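Local coordinates for protein glycosyl hydrolase family 26 (Bacteroides ovatus, PDB 4ZXO) that probably hydrolyses internal beta-1,4-mannosidic linkages in the backbone of galactomannan and related mannans, as a family 26 beta-mannanase, at residues D34-I39 against R85-E90; G40-K45 against N303-S308; D214-Y219 against L255-K260; L232-Y237 against N249-I254. All blocks are in the same frame, centred on the assembly; numbering follows the deposited sequence.

Interaction 1: D34-I39 against R85-E90; sequences DTAYGI and REYIIE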
loop_
_atom_site.group_PDB
_atom_site.type_symbol
_atom_site.label_atom_id
_atom_site.label_comp_id
_atom_site.label_asym_id
_atom_site.label_seq_id
_atom_site.Cartn_x
_atom_site.Cartn_y
_atom_site.Cartn_z
ATOM N N ASP A 34 -0.449 -10.330 5.418
ATOM C CA ASP A 34 0.037 -10.784 6.709
ATOM C C ASP A 34 -0.783 -11.920 7.330
ATOM O O ASP A 34 -0.211 -12.883 7.889
ATOM C CB ASP A 34 0.034 -9.601 7.691
ATOM C CG ASP A 34 0.672 -9.987 9.025
ATOM O OD1 ASP A 34 1.898 -10.273 9.040
ATOM O OD2 ASP A 34 -0.052 -10.053 10.040
ATOM N N THR A 35 -2.105 -11.827 7.213
ATOM C CA THR A 35 -2.974 -12.841 7.782
ATOM C C THR A 35 -3.503 -13.827 6.759
ATOM O O THR A 35 -4.320 -14.704 7.102
ATOM C CB THR A 35 -4.154 -12.178 8.498
ATOM O OG1 THR A 35 -4.659 -11.118 7.651
ATOM C CG2 THR A 35 -3.690 -11.581 9.823
ATOM N N ALA A 36 -3.019 -13.727 5.523
ATOM C CA ALA A 36 -3.406 -14.697 4.496
ATOM C C ALA A 36 -2.478 -15.926 4.468
ATOM O O ALA A 36 -2.945 -17.054 4.267
ATOM C CB ALA A 36 -3.431 -14.023 3.131
ATOM N N TYR A 37 -1.170 -15.698 4.622
ATOM C CA TYR A 37 -0.197 -16.816 4.584
ATOM C C TYR A 37 1.163 -16.292 5.056
ATOM O O TYR A 37 1.335 -15.096 5.285
ATOM C CB TYR A 37 -0.108 -17.422 3.154
ATOM C CG TYR A 37 0.246 -16.376 2.113
ATOM C CD1 TYR A 37 1.546 -15.867 2.029
ATOM C CD2 TYR A 37 -0.724 -15.883 1.238
ATOM C CE1 TYR A 37 1.896 -14.910 1.089
ATOM C CE2 TYR A 37 -0.399 -14.926 0.282
ATOM C CZ TYR A 37 0.902 -14.412 0.234
ATOM O OH TYR A 37 1.224 -13.399 -0.654
ATOM N N GLY A 38 2.137 -17.186 5.189
ATOM C CA GLY A 38 3.488 -16.801 5.554
ATOM C C GLY A 38 4.391 -17.979 5.300
ATOM O O GLY A 38 4.006 -18.940 4.598
ATOM N N ILE A 39 5.609 -17.931 5.838
ATOM C CA ILE A 39 6.547 -19.015 5.545
ATOM C C ILE A 39 6.049 -20.317 6.207
ATOM O O ILE A 39 5.878 -20.387 7.418
ATOM C CB ILE A 39 7.962 -18.630 5.989
ATOM C CG1 ILE A 39 8.406 -17.371 5.229
ATOM C CG2 ILE A 39 8.916 -19.778 5.750
ATOM C CD1 ILE A 39 8.201 -17.463 3.693
ATOM N N ARG A 85 -11.843 -10.428 1.961
ATOM C CA ARG A 85 -12.861 -9.662 2.686
ATOM C C ARG A 85 -12.919 -10.018 4.172
ATOM O O ARG A 85 -12.970 -9.154 5.027
ATOM C CB ARG A 85 -14.232 -9.850 2.063
ATOM C CG ARG A 85 -15.312 -9.161 2.825
ATOM C CD ARG A 85 -16.640 -9.442 2.152
ATOM N NE ARG A 85 -16.667 -9.164 0.718
ATOM C CZ ARG A 85 -16.694 -10.075 -0.250
ATOM N NH1 ARG A 85 -16.701 -11.367 0.055
ATOM N NH2 ARG A 85 -16.708 -9.682 -1.539
ATOM N N GLU A 86 -12.796 -11.295 4.499
ATOM C CA GLU A 86 -12.722 -11.703 5.907
ATOM C C GLU A 86 -11.539 -11.092 6.631
ATOM O O GLU A 86 -11.682 -10.572 7.736
ATOM C CB GLU A 86 -12.589 -13.209 6.018
ATOM C CG GLU A 86 -13.813 -13.972 5.890
ATOM C CD GLU A 86 -13.559 -15.450 6.249
ATOM O OE1 GLU A 86 -12.394 -15.904 6.187
ATOM O OE2 GLU A 86 -14.505 -16.146 6.640
ATOM N N TYR A 87 -10.367 -11.123 5.991
ATOM C CA TYR A 87 -9.164 -10.630 6.664
ATOM C C TYR A 87 -9.286 -9.142 6.887
ATOM O O TYR A 87 -8.796 -8.607 7.905
ATOM C CB TYR A 87 -7.881 -10.926 5.889
ATOM C CG TYR A 87 -7.724 -12.378 5.539
ATOM C CD1 TYR A 87 -8.252 -13.389 6.363
ATOM C CD2 TYR A 87 -7.036 -12.764 4.361
ATOM C CE1 TYR A 87 -8.118 -14.738 6.002
ATOM C CE2 TYR A 87 -6.900 -14.109 4.010
ATOM C CZ TYR A 87 -7.414 -15.087 4.836
ATOM O OH TYR A 87 -7.276 -16.409 4.504
ATOM N N ILE A 88 -9.878 -8.466 5.901
ATOM C CA ILE A 88 -10.072 -7.017 6.021
ATOM C C ILE A 88 -11.036 -6.676 7.166
ATOM O O ILE A 88 -10.748 -5.770 7.980
ATOM C CB ILE A 88 -10.551 -6.444 4.668
ATOM C CG1 ILE A 88 -9.361 -6.493 3.690
ATOM C CG2 ILE A 88 -11.062 -4.979 4.788
ATOM C CD1 ILE A 88 -9.774 -6.352 2.216
ATOM N N ILE A 89 -12.166 -7.378 7.233
ATOM C CA ILE A 89 -13.119 -7.177 8.317
ATOM C C ILE A 89 -12.467 -7.421 9.675
ATOM O O ILE A 89 -12.680 -6.652 10.621
ATOM C CB ILE A 89 -14.327 -8.068 8.068
ATOM C CG1 ILE A 89 -15.132 -7.474 6.923
ATOM C CG2 ILE A 89 -15.242 -8.150 9.247
ATOM C CD1 ILE A 89 -16.116 -8.451 6.366
ATOM N N GLU A 90 -11.655 -8.469 9.769
ATOM C CA GLU A 90 -11.000 -8.780 11.033
ATOM C C GLU A 90 -9.944 -7.757 11.430
ATOM O O GLU A 90 -9.799 -7.449 12.620
ATOM C CB GLU A 90 -10.370 -10.173 10.975
ATOM C CG GLU A 90 -11.449 -11.210 10.781
ATOM C CD GLU A 90 -10.932 -12.614 10.515
ATOM O OE1 GLU A 90 -9.722 -12.890 10.586
ATOM O OE2 GLU A 90 -11.776 -13.476 10.207
HETATM O O HOH W 1 -6.723 -9.871 9.352
HETATM O O HOH W 2 -5.226 -17.188 2.895
#
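Thr-35 lies in the loop leading into strand 37-38 and comes closest to helix 81-93 at Tyr-87, their CA atoms 6.7 Å apart, with no direct hydrogen bond between the two segments. Tyr-87 carries the helix side of the contact. Its CG stands anti to the carbonyl carbon (chi1 -54°), and the ring extends from the helix to pack against the loop backbone. The carbonyl oxygen of Thr-35 sits over the centre of one ring face, 3.8 Å above the plane. Ala-36 meets the ring at one corner, its CB 3.6 Å from Tyr-87 CE2 and its CA equally near. The side chains of Thr-35 and Tyr-87 run antiparallel past one another, Thr-35 OG1 lying 3.7 Å from Tyr-87 CB.

Two waters bridge polar groups of the two segments. One links Thr-35 OG1, at 3.0 Å, to the backbone oxygen of Tyr-87, to which it donates. The other donates to Ala-36 O at 2.7 Å and also hydrogen-bonds Tyr-87 OH, so the tyrosine residue is tied by water at its main chain and at its phenol. Phe-63 of barrel strand 60-64 touches both Thr-35 and Tyr-87, and the ring of His-83 meets that of Tyr-87 with nearly parallel planes.

The chemistry is that of a buried joint sealed by one aromatic ring and two waters: the ring packs against the loop backbone and Ala-36, while water-mediated bonds satisfy hydroxyls and carbonyls that make no direct bond across the contact.

Interaction 2: G40-K45 against N303-S308; sequences GWEGDK and NAREKS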
loop_
_atom_site.group_PDB
_atom_site.type_symbol
_atom_site.label_atom_id
_atom_site.label_comp_id
_atom_site.label_asym_id
_atom_site.label_seq_id
_atom_site.Cartn_x
_atom_site.Cartn_y
_atom_site.Cartn_z
ATOM N N GLY A 40 5.768 -21.334 5.385
ATOM C CA GLY A 40 5.294 -22.605 5.889
ATOM C C GLY A 40 3.805 -22.766 6.162
ATOM O O GLY A 40 3.393 -23.834 6.654
ATOM N N TRP A 41 2.986 -21.751 5.855
ATOM C CA TRP A 41 1.557 -21.897 6.114
ATOM C C TRP A 41 0.688 -21.015 5.230
ATOM O O TRP A 41 1.150 -20.027 4.633
ATOM C CB TRP A 41 1.241 -21.602 7.591
ATOM C CG TRP A 41 1.464 -20.158 7.899
ATOM C CD1 TRP A 41 2.660 -19.569 8.229
ATOM C CD2 TRP A 41 0.478 -19.112 7.892
ATOM N NE1 TRP A 41 2.468 -18.231 8.456
ATOM C CE2 TRP A 41 1.145 -17.918 8.232
ATOM C CE3 TRP A 41 -0.921 -19.077 7.665
ATOM C CZ2 TRP A 41 0.475 -16.671 8.320
ATOM C CZ3 TRP A 41 -1.579 -17.859 7.760
ATOM C CH2 TRP A 41 -0.873 -16.656 8.069
ATOM N N GLU A 42 -0.592 -21.385 5.131
ATOM C CA GLU A 42 -1.564 -20.594 4.382
ATOM C C GLU A 42 -2.922 -20.805 5.014
ATOM O O GLU A 42 -3.354 -21.947 5.189
ATOM C CB GLU A 42 -1.616 -21.002 2.909
ATOM C CG GLU A 42 -2.693 -20.245 2.155
ATOM C CD GLU A 42 -2.505 -20.335 0.647
ATOM O OE1 GLU A 42 -1.594 -21.058 0.182
ATOM O OE2 GLU A 42 -3.290 -19.701 -0.083
ATOM N N GLY A 43 -3.600 -19.723 5.369
ATOM C CA GLY A 43 -5.008 -19.842 5.687
ATOM C C GLY A 43 -5.320 -20.143 7.139
ATOM O O GLY A 43 -6.486 -20.140 7.486
ATOM N N ASP A 44 -4.315 -20.379 7.985
ATOM C CA ASP A 44 -4.570 -20.650 9.409
ATOM C C ASP A 44 -5.272 -19.444 10.068
ATOM O O ASP A 44 -4.822 -18.307 9.944
ATOM C CB ASP A 44 -3.262 -20.943 10.182
ATOM C CG ASP A 44 -2.422 -22.070 9.561
ATOM O OD1 ASP A 44 -2.588 -22.389 8.376
ATOM O OD2 ASP A 44 -1.548 -22.615 10.259
ATOM N N LYS A 45 -6.341 -19.715 10.808
ATOM C CA LYS A 45 -7.185 -18.660 11.354
ATOM C C LYS A 45 -6.396 -17.825 12.363
ATOM O O LYS A 45 -5.744 -18.389 13.254
ATOM C CB LYS A 45 -8.432 -19.288 12.006
ATOM C CG LYS A 45 -9.370 -18.332 12.684
ATOM C CD LYS A 45 -10.139 -17.488 11.673
ATOM C CE LYS A 45 -11.475 -16.973 12.268
ATOM N NZ LYS A 45 -12.430 -16.490 11.170
ATOM N N ASN A 303 5.328 -12.494 2.826
ATOM C CA ASN A 303 6.143 -13.683 3.135
ATOM C C ASN A 303 5.637 -14.831 2.295
ATOM O O ASN A 303 4.651 -15.475 2.651
ATOM C CB ASN A 303 6.069 -14.001 4.638
ATOM C CG ASN A 303 6.946 -13.076 5.471
ATOM O OD1 ASN A 303 7.362 -12.010 4.991
ATOM N ND2 ASN A 303 7.222 -13.472 6.716
ATOM N N ALA A 304 6.250 -15.038 1.127
ATOM C CA ALA A 304 5.660 -15.906 0.095
ATOM C C ALA A 304 5.711 -17.384 0.438
ATOM O O ALA A 304 6.774 -18.019 0.373
ATOM C CB ALA A 304 6.359 -15.660 -1.261
ATOM N N ARG A 305 4.565 -17.949 0.724
ATOM C CA ARG A 305 4.486 -19.335 1.141
ATOM C C ARG A 305 4.958 -20.233 0.040
ATOM O O ARG A 305 5.475 -21.274 0.312
ATOM C CB ARG A 305 3.096 -19.692 1.625
ATOM C CG ARG A 305 2.053 -20.064 0.595
ATOM C CD ARG A 305 1.546 -18.886 -0.189
ATOM N NE ARG A 305 0.200 -19.024 -0.704
ATOM C CZ ARG A 305 -0.256 -18.287 -1.693
ATOM N NH1 ARG A 305 0.542 -17.416 -2.254
ATOM N NH2 ARG A 305 -1.472 -18.378 -2.092
ATOM N N GLU A 306 4.802 -19.770 -1.181
ATOM C CA GLU A 306 5.085 -20.580 -2.361
ATOM C C GLU A 306 6.523 -20.403 -2.857
ATOM O O GLU A 306 6.948 -21.091 -3.807
ATOM C CB GLU A 306 4.082 -20.258 -3.489
ATOM C CG GLU A 306 4.434 -19.041 -4.353
ATOM C CD GLU A 306 4.037 -17.714 -3.787
ATOM O OE1 GLU A 306 3.604 -17.619 -2.621
ATOM O OE2 GLU A 306 4.180 -16.720 -4.538
ATOM N N LYS A 307 7.286 -19.505 -2.240
ATOM C CA LYS A 307 8.689 -19.284 -2.621
ATOM C C LYS A 307 9.416 -18.835 -1.349
ATOM O O LYS A 307 9.532 -17.639 -1.088
ATOM C CB LYS A 307 8.790 -18.244 -3.742
ATOM C CG LYS A 307 10.192 -17.987 -4.328
ATOM C CD LYS A 307 10.070 -16.904 -5.432
ATOM C CE LYS A 307 11.389 -16.521 -6.091
ATOM N NZ LYS A 307 11.215 -15.381 -7.079
ATOM N N SER A 308 9.915 -19.806 -0.577
ATOM C CA SER A 308 10.237 -19.562 0.817
ATOM C C SER A 308 11.483 -18.670 1.057
ATOM O O SER A 308 11.790 -18.325 2.209
ATOM C CB SER A 308 10.387 -20.907 1.530
ATOM O OG SER A 308 11.502 -21.596 1.043
HETATM O O HOH W 3 6.341 -21.787 2.639
#
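Glu-42 and Arg-305 are joined by a two-point salt bridge. The arginine, bent at chi2 (-74°), presents its side, NE and NH2, to the end of the extended glutamate: NE donates almost straight to Glu-42 OE1 at 2.9 Å (170° at the hydrogen), and NH2 reaches Glu-42 OE2 at 3.0 Å. The two flat groups are strongly turned, their planes 67° apart, and both nitrogens approach from above the carboxylate plane, although OE1 itself lies close to the guanidinium plane. NH1 forms a second salt bridge, to Glu-306 OE1 at 3.1 Å, and NH2 also donates to the backbone oxygen of Asp-77. Arg-305 further makes a cation-pi contact with Tyr-37.

Arg-305 occupies the type I beta turn running from Ala-304 to Lys-307, in the loop after barrel strand 295-300, and this turn is thereby fastened to strand 41-42 of the small beta hairpin it forms with 37-38. A leucine in place of Arg-305 would probably leave Glu-42 without this charge partner and Glu-306 relying on its other salt bridge, to Arg-302.

Van der Waals contact is slight, Arg-305 CB resting 3.6 Å from Trp-41 O. One water lies between the backbones, accepting from Gly-40 N at 2.8 Å.

Interaction 3: D214-Y219 against L255-K260; sequences DTVEEY and LTEAGK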
loop_
_atom_site.group_PDB
_atom_site.type_symbol
_atom_site.label_atom_id
_atom_site.label_comp_id
_atom_site.label_asym_id
_atom_site.label_seq_id
_atom_site.Cartn_x
_atom_site.Cartn_y
_atom_site.Cartn_z
ATOM N N ASP A 214 14.661 12.197 -8.312
ATOM C CA ASP A 214 15.687 12.760 -7.434
ATOM C C ASP A 214 15.284 14.010 -6.706
ATOM O O ASP A 214 16.002 14.455 -5.834
ATOM C CB ASP A 214 16.957 13.046 -8.219
ATOM C CG ASP A 214 17.819 11.801 -8.409
ATOM O OD1 ASP A 214 17.696 10.799 -7.666
ATOM O OD2 ASP A 214 18.683 11.851 -9.302
ATOM N N THR A 215 14.132 14.560 -7.043
ATOM C CA THR A 215 13.630 15.821 -6.502
ATOM C C THR A 215 12.120 15.768 -6.405
ATOM O O THR A 215 11.471 14.890 -7.005
ATOM C CB THR A 215 13.996 17.060 -7.394
ATOM O OG1 THR A 215 13.396 16.890 -8.685
ATOM C CG2 THR A 215 15.501 17.210 -7.529
ATOM N N VAL A 216 11.556 16.712 -5.665
ATOM C CA VAL A 216 10.101 16.835 -5.580
ATOM C C VAL A 216 9.451 17.101 -6.955
ATOM O O VAL A 216 8.412 16.527 -7.273
ATOM C CB VAL A 216 9.699 17.962 -4.596
ATOM C CG1 VAL A 216 8.177 18.204 -4.689
ATOM C CG2 VAL A 216 10.043 17.524 -3.204
ATOM N N GLU A 217 10.114 17.929 -7.779
ATOM C CA GLU A 217 9.608 18.208 -9.121
ATOM C C GLU A 217 9.388 16.898 -9.886
ATOM O O GLU A 217 8.336 16.679 -10.543
ATOM C CB GLU A 217 10.602 19.151 -9.886
ATOM C CG GLU A 217 10.410 19.221 -11.415
ATOM C CD GLU A 217 11.400 20.159 -12.042
ATOM O OE1 GLU A 217 11.567 21.236 -11.471
ATOM O OE2 GLU A 217 12.061 19.801 -13.043
ATOM N N GLU A 218 10.393 16.021 -9.822
ATOM C CA GLU A 218 10.330 14.775 -10.544
ATOM C C GLU A 218 9.255 13.867 -9.941
ATOM O O GLU A 218 8.518 13.192 -10.641
ATOM C CB GLU A 218 11.681 14.070 -10.525
ATOM C CG GLU A 218 12.757 14.806 -11.370
ATOM C CD GLU A 218 14.153 14.412 -10.932
ATOM O OE1 GLU A 218 14.515 13.187 -11.025
ATOM O OE2 GLU A 218 14.888 15.332 -10.476
ATOM N N TYR A 219 9.211 13.821 -8.613
ATOM C CA TYR A 219 8.238 12.985 -7.942
ATOM C C TYR A 219 6.837 13.339 -8.340
ATOM O O TYR A 219 6.002 12.440 -8.490
ATOM C CB TYR A 219 8.436 13.136 -6.408
ATOM C CG TYR A 219 7.438 12.390 -5.544
ATOM C CD1 TYR A 219 7.657 11.052 -5.177
ATOM C CD2 TYR A 219 6.319 13.037 -5.049
ATOM C CE1 TYR A 219 6.738 10.379 -4.360
ATOM C CE2 TYR A 219 5.400 12.377 -4.266
ATOM C CZ TYR A 219 5.599 11.048 -3.921
ATOM O OH TYR A 219 4.679 10.396 -3.137
ATOM N N LEU A 255 9.327 13.138 0.162
ATOM C CA LEU A 255 7.968 12.968 0.667
ATOM C C LEU A 255 7.622 13.999 1.720
ATOM O O LEU A 255 6.533 14.595 1.671
ATOM C CB LEU A 255 7.736 11.581 1.307
ATOM C CG LEU A 255 7.642 10.392 0.392
ATOM C CD1 LEU A 255 7.152 9.197 1.146
ATOM C CD2 LEU A 255 6.746 10.661 -0.785
ATOM N N THR A 256 8.528 14.213 2.669
ATOM C CA THR A 256 8.264 15.174 3.737
ATOM C C THR A 256 8.066 16.585 3.141
ATOM O O THR A 256 7.102 17.299 3.504
ATOM C CB THR A 256 9.405 15.136 4.771
ATOM O OG1 THR A 256 9.532 13.780 5.265
ATOM C CG2 THR A 256 9.151 16.045 5.949
ATOM N N GLU A 257 8.935 16.975 2.196
ATOM C CA GLU A 257 8.867 18.309 1.550
ATOM C C GLU A 257 7.544 18.414 0.779
ATOM O O GLU A 257 6.818 19.428 0.858
ATOM C CB GLU A 257 10.132 18.500 0.623
ATOM C CG GLU A 257 10.359 19.885 -0.128
ATOM C CD GLU A 257 11.689 19.920 -1.002
ATOM O OE1 GLU A 257 12.742 19.485 -0.449
ATOM O OE2 GLU A 257 11.700 20.356 -2.233
ATOM N N ALA A 258 7.209 17.376 0.024
ATOM C CA ALA A 258 5.986 17.408 -0.794
ATOM C C ALA A 258 4.714 17.378 0.074
ATOM O O ALA A 258 3.698 18.028 -0.221
ATOM C CB ALA A 258 5.974 16.216 -1.763
ATOM N N GLY A 259 4.762 16.598 1.136
ATOM C CA GLY A 259 3.629 16.473 2.039
ATOM C C GLY A 259 3.356 17.778 2.761
ATOM O O GLY A 259 2.191 18.132 2.953
ATOM N N LYS A 260 4.405 18.491 3.165
ATOM C CA LYS A 260 4.191 19.854 3.675
ATOM C C LYS A 260 3.642 20.783 2.596
ATOM O O LYS A 260 2.702 21.524 2.844
ATOM C CB LYS A 260 5.505 20.417 4.241
ATOM C CG LYS A 260 5.913 19.842 5.567
ATOM C CD LYS A 260 7.336 20.340 5.959
ATOM C CE LYS A 260 7.997 19.506 7.101
ATOM N NZ LYS A 260 9.490 19.462 7.095
#
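Val-216, in the first turn of the short helix 216-219, approaches the long helix 241-262 at Ala-258, with 6.3 Å between their CA atoms, a spacing consistent with the small alanine side chain there. Val-216 CG1 faces Ala-258 CB at 4.2 Å. Its other methyl, CG2, lies 3.4 Å from Glu-257 OE2, and the extended glutamate chain, itself solvent-exposed, crosses the valine at a slant.

Tyr-219 reaches deeper. With CG anti to its backbone nitrogen (chi1 176°), the side chain crosses Leu-255 at about a right angle and meets the CD2 methyl with CZ and the hydroxyl. This is the tightest point, Tyr-219 OH being 3.1 Å from Leu-255 CD2. The same hydroxyl hydrogen-bonds the backbone oxygen of Gly-233 in barrel strand 231-235, which fixes its position against the leucine. A phenylalanine at Tyr-219 would probably leave Gly-233 O without this bond and the ring less firmly anchored.

The short helix is held at its start by Thr-215, the N-cap, whose OG1 accepts a weak bond from Glu-218 N and donates to Glu-218 OE2 at 2.8 Å. Glu-218 OE1 in turn accepts from Asp-214 N.

No hydrogen bond passes between the two segments, so their joint rests on van der Waals contact, methyl groups against a methyl, an aromatic ring and two oxygens; polar bonds cap the short helix, tie its tyrosine to the barrel and link Asp-214 to Lys-250, earlier in the long helix.

Interaction 4: L232-Y237 against N249-I254; sequences LGTDVY and NKMLTI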
loop_
_atom_site.group_PDB
_atom_site.type_symbol
_atom_site.label_atom_id
_atom_site.label_comp_id
_atom_site.label_asym_id
_atom_site.label_seq_id
_atom_site.Cartn_x
_atom_site.Cartn_y
_atom_site.Cartn_z
ATOM N N LEU A 232 0.810 10.530 0.167
ATOM C CA LEU A 232 2.015 10.514 -0.679
ATOM C C LEU A 232 2.936 9.383 -0.202
ATOM O O LEU A 232 3.399 9.402 0.946
ATOM C CB LEU A 232 2.752 11.866 -0.621
ATOM C CG LEU A 232 1.919 13.031 -1.136
ATOM C CD1 LEU A 232 2.739 14.352 -0.973
ATOM C CD2 LEU A 232 1.435 12.808 -2.585
ATOM N N GLY A 233 3.191 8.410 -1.065
ATOM C CA GLY A 233 4.024 7.286 -0.674
ATOM C C GLY A 233 5.214 7.100 -1.586
ATOM O O GLY A 233 5.425 7.826 -2.584
ATOM N N THR A 234 6.005 6.095 -1.246
ATOM C CA THR A 234 7.106 5.688 -2.129
ATOM C C THR A 234 7.399 4.210 -1.835
ATOM O O THR A 234 7.122 3.717 -0.720
ATOM C CB THR A 234 8.365 6.562 -1.932
ATOM O OG1 THR A 234 9.326 6.253 -2.952
ATOM C CG2 THR A 234 8.997 6.270 -0.559
ATOM N N ASP A 235 7.879 3.505 -2.852
ATOM C CA ASP A 235 8.296 2.113 -2.725
ATOM C C ASP A 235 9.810 2.039 -2.920
ATOM O O ASP A 235 10.305 2.305 -4.031
ATOM C CB ASP A 235 7.621 1.209 -3.796
ATOM C CG ASP A 235 6.123 1.081 -3.634
ATOM O OD1 ASP A 235 5.540 1.698 -2.704
ATOM O OD2 ASP A 235 5.536 0.340 -4.481
ATOM N N VAL A 236 10.555 1.665 -1.884
ATOM C CA VAL A 236 12.011 1.624 -1.970
ATOM C C VAL A 236 12.495 0.399 -1.217
ATOM O O VAL A 236 12.234 0.291 -0.009
ATOM C CB VAL A 236 12.699 2.911 -1.356
ATOM C CG1 VAL A 236 14.218 2.812 -1.503
ATOM C CG2 VAL A 236 12.120 4.213 -1.954
ATOM N N TYR A 237 13.150 -0.530 -1.932
ATOM C CA TYR A 237 13.689 -1.755 -1.315
ATOM C C TYR A 237 15.204 -1.689 -1.142
ATOM O O TYR A 237 15.891 -0.958 -1.856
ATOM C CB TYR A 237 13.336 -2.989 -2.173
ATOM C CG TYR A 237 11.879 -3.384 -2.032
ATOM C CD1 TYR A 237 11.470 -4.390 -1.138
ATOM C CD2 TYR A 237 10.918 -2.747 -2.788
ATOM C CE1 TYR A 237 10.139 -4.742 -1.016
ATOM C CE2 TYR A 237 9.569 -3.081 -2.661
ATOM C CZ TYR A 237 9.184 -4.065 -1.769
ATOM O OH TYR A 237 7.848 -4.394 -1.661
ATOM N N ASN A 249 16.652 7.820 2.500
ATOM C CA ASN A 249 16.663 9.182 2.998
ATOM C C ASN A 249 16.252 10.191 1.928
ATOM O O ASN A 249 15.512 11.129 2.221
ATOM C CB ASN A 249 18.042 9.568 3.536
ATOM C CG ASN A 249 18.237 9.136 4.987
ATOM O OD1 ASN A 249 17.546 9.615 5.903
ATOM N ND2 ASN A 249 19.137 8.210 5.197
ATOM N N LYS A 250 16.774 10.047 0.711
ATOM C CA LYS A 250 16.414 10.946 -0.359
ATOM C C LYS A 250 14.891 10.932 -0.593
ATOM O O LYS A 250 14.262 12.002 -0.674
ATOM C CB LYS A 250 17.125 10.549 -1.645
ATOM C CG LYS A 250 16.817 11.464 -2.785
ATOM C CD LYS A 250 17.204 10.781 -4.122
ATOM C CE LYS A 250 16.088 9.848 -4.573
ATOM N NZ LYS A 250 16.444 9.118 -5.827
ATOM N N MET A 251 14.291 9.739 -0.717
ATOM C CA MET A 251 12.855 9.730 -0.991
ATOM C C MET A 251 12.022 10.208 0.183
ATOM O O MET A 251 11.016 10.883 -0.037
ATOM C CB MET A 251 12.378 8.310 -1.361
ATOM C CG MET A 251 12.872 7.832 -2.711
ATOM S SD MET A 251 12.739 9.017 -4.098
ATOM C CE MET A 251 10.959 9.303 -4.094
ATOM N N LEU A 252 12.390 9.856 1.423
ATOM C CA LEU A 252 11.572 10.341 2.523
ATOM C C LEU A 252 11.725 11.857 2.721
ATOM O O LEU A 252 10.763 12.492 3.159
ATOM C CB LEU A 252 11.932 9.592 3.812
ATOM C CG LEU A 252 11.677 8.079 3.657
ATOM C CD1 LEU A 252 11.903 7.379 5.030
ATOM C CD2 LEU A 252 10.276 7.788 3.076
ATOM N N THR A 253 12.895 12.427 2.390
ATOM C CA THR A 253 13.063 13.882 2.383
ATOM C C THR A 253 12.115 14.501 1.338
ATOM O O THR A 253 11.433 15.519 1.574
ATOM C CB THR A 253 14.542 14.220 2.100
ATOM O OG1 THR A 253 15.293 13.768 3.245
ATOM C CG2 THR A 253 14.775 15.748 1.933
ATOM N N ILE A 254 12.086 13.901 0.152
ATOM C CA ILE A 254 11.164 14.354 -0.897
ATOM C C ILE A 254 9.711 14.264 -0.437
ATOM O O ILE A 254 8.962 15.235 -0.572
ATOM C CB ILE A 254 11.367 13.540 -2.174
ATOM C CG1 ILE A 254 12.648 14.001 -2.866
ATOM C CG2 ILE A 254 10.139 13.663 -3.141
ATOM C CD1 ILE A 254 13.123 13.035 -3.944
#
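Thr-234 and Met-251 form the tightly packed centre of this contact, on the inner face of helix 241-262. The threonine places its hydroxyl anti to the backbone nitrogen (chi1 -171°), where OG1 hydrogen-bonds the backbone oxygen of Pro-209 and is touched by the methionine methyl, Met-251 CE, at 3.6 Å. The methionine chain bends at both chi2 and chi3, folding back and bringing Met-251 CG to 3.9 Å from Thr-234 OG1. Val-236 fills in beside it, its CG2 lying 3.8 Å from Met-251 CG. The threonine methyl rests on Met-251 CB and also reaches Leu-252, with 4.1 Å from Thr-234 CG2 to Leu-252 CD2, the side chains of Thr-234 and Leu-252 crossing at about a right angle. All four of these residues are buried, and nothing but apolar and van der Waals contact joins them.

The outer side of the same helix is different. Thr-253 is exposed, and its OG1 turns back on its own helix to donate to Asn-249 O at 2.8 Å. That carbonyl also accepts from Thr-253 N, the two donors coming from opposite faces of its plane.

Along 234-236 the side chains alternate: Thr-234 and Val-236 point towards the helix, whereas Asp-235 points away from it and is salt-bridged to Arg-162. Strand 231-235 leads through helix 241-262, packed on the sheet, to the neighbouring parallel strand 266-271: a beta-alpha-beta crossover, the repeating unit of the TIM barrel to which family 26 hydrolases belong.

In the fold
The four contacts form two pairs on one TIM barrel. Interactions 1 and 2, centres 11 Å apart, share the small hairpin of strands 37-38 and 41-42; a probable hydrogen bond between Ala-36 O and Gly-43 N joins them, and Lys-45 salt-bridges Glu-90. Interactions 3 and 4, centres 9 Å apart, share helix 241-262. Interaction 1 lies across the chain's centre from both, 33 Å from interaction 3. Along the chain the segments of 1 and 2 alternate, 4 falls within the stretch spanned by 3, and 2 spans both. Interaction 2 thus fastens the loop after strand 295-300 to a hairpin near the chain's start, while 3 and 4 pack one helix on the barrel.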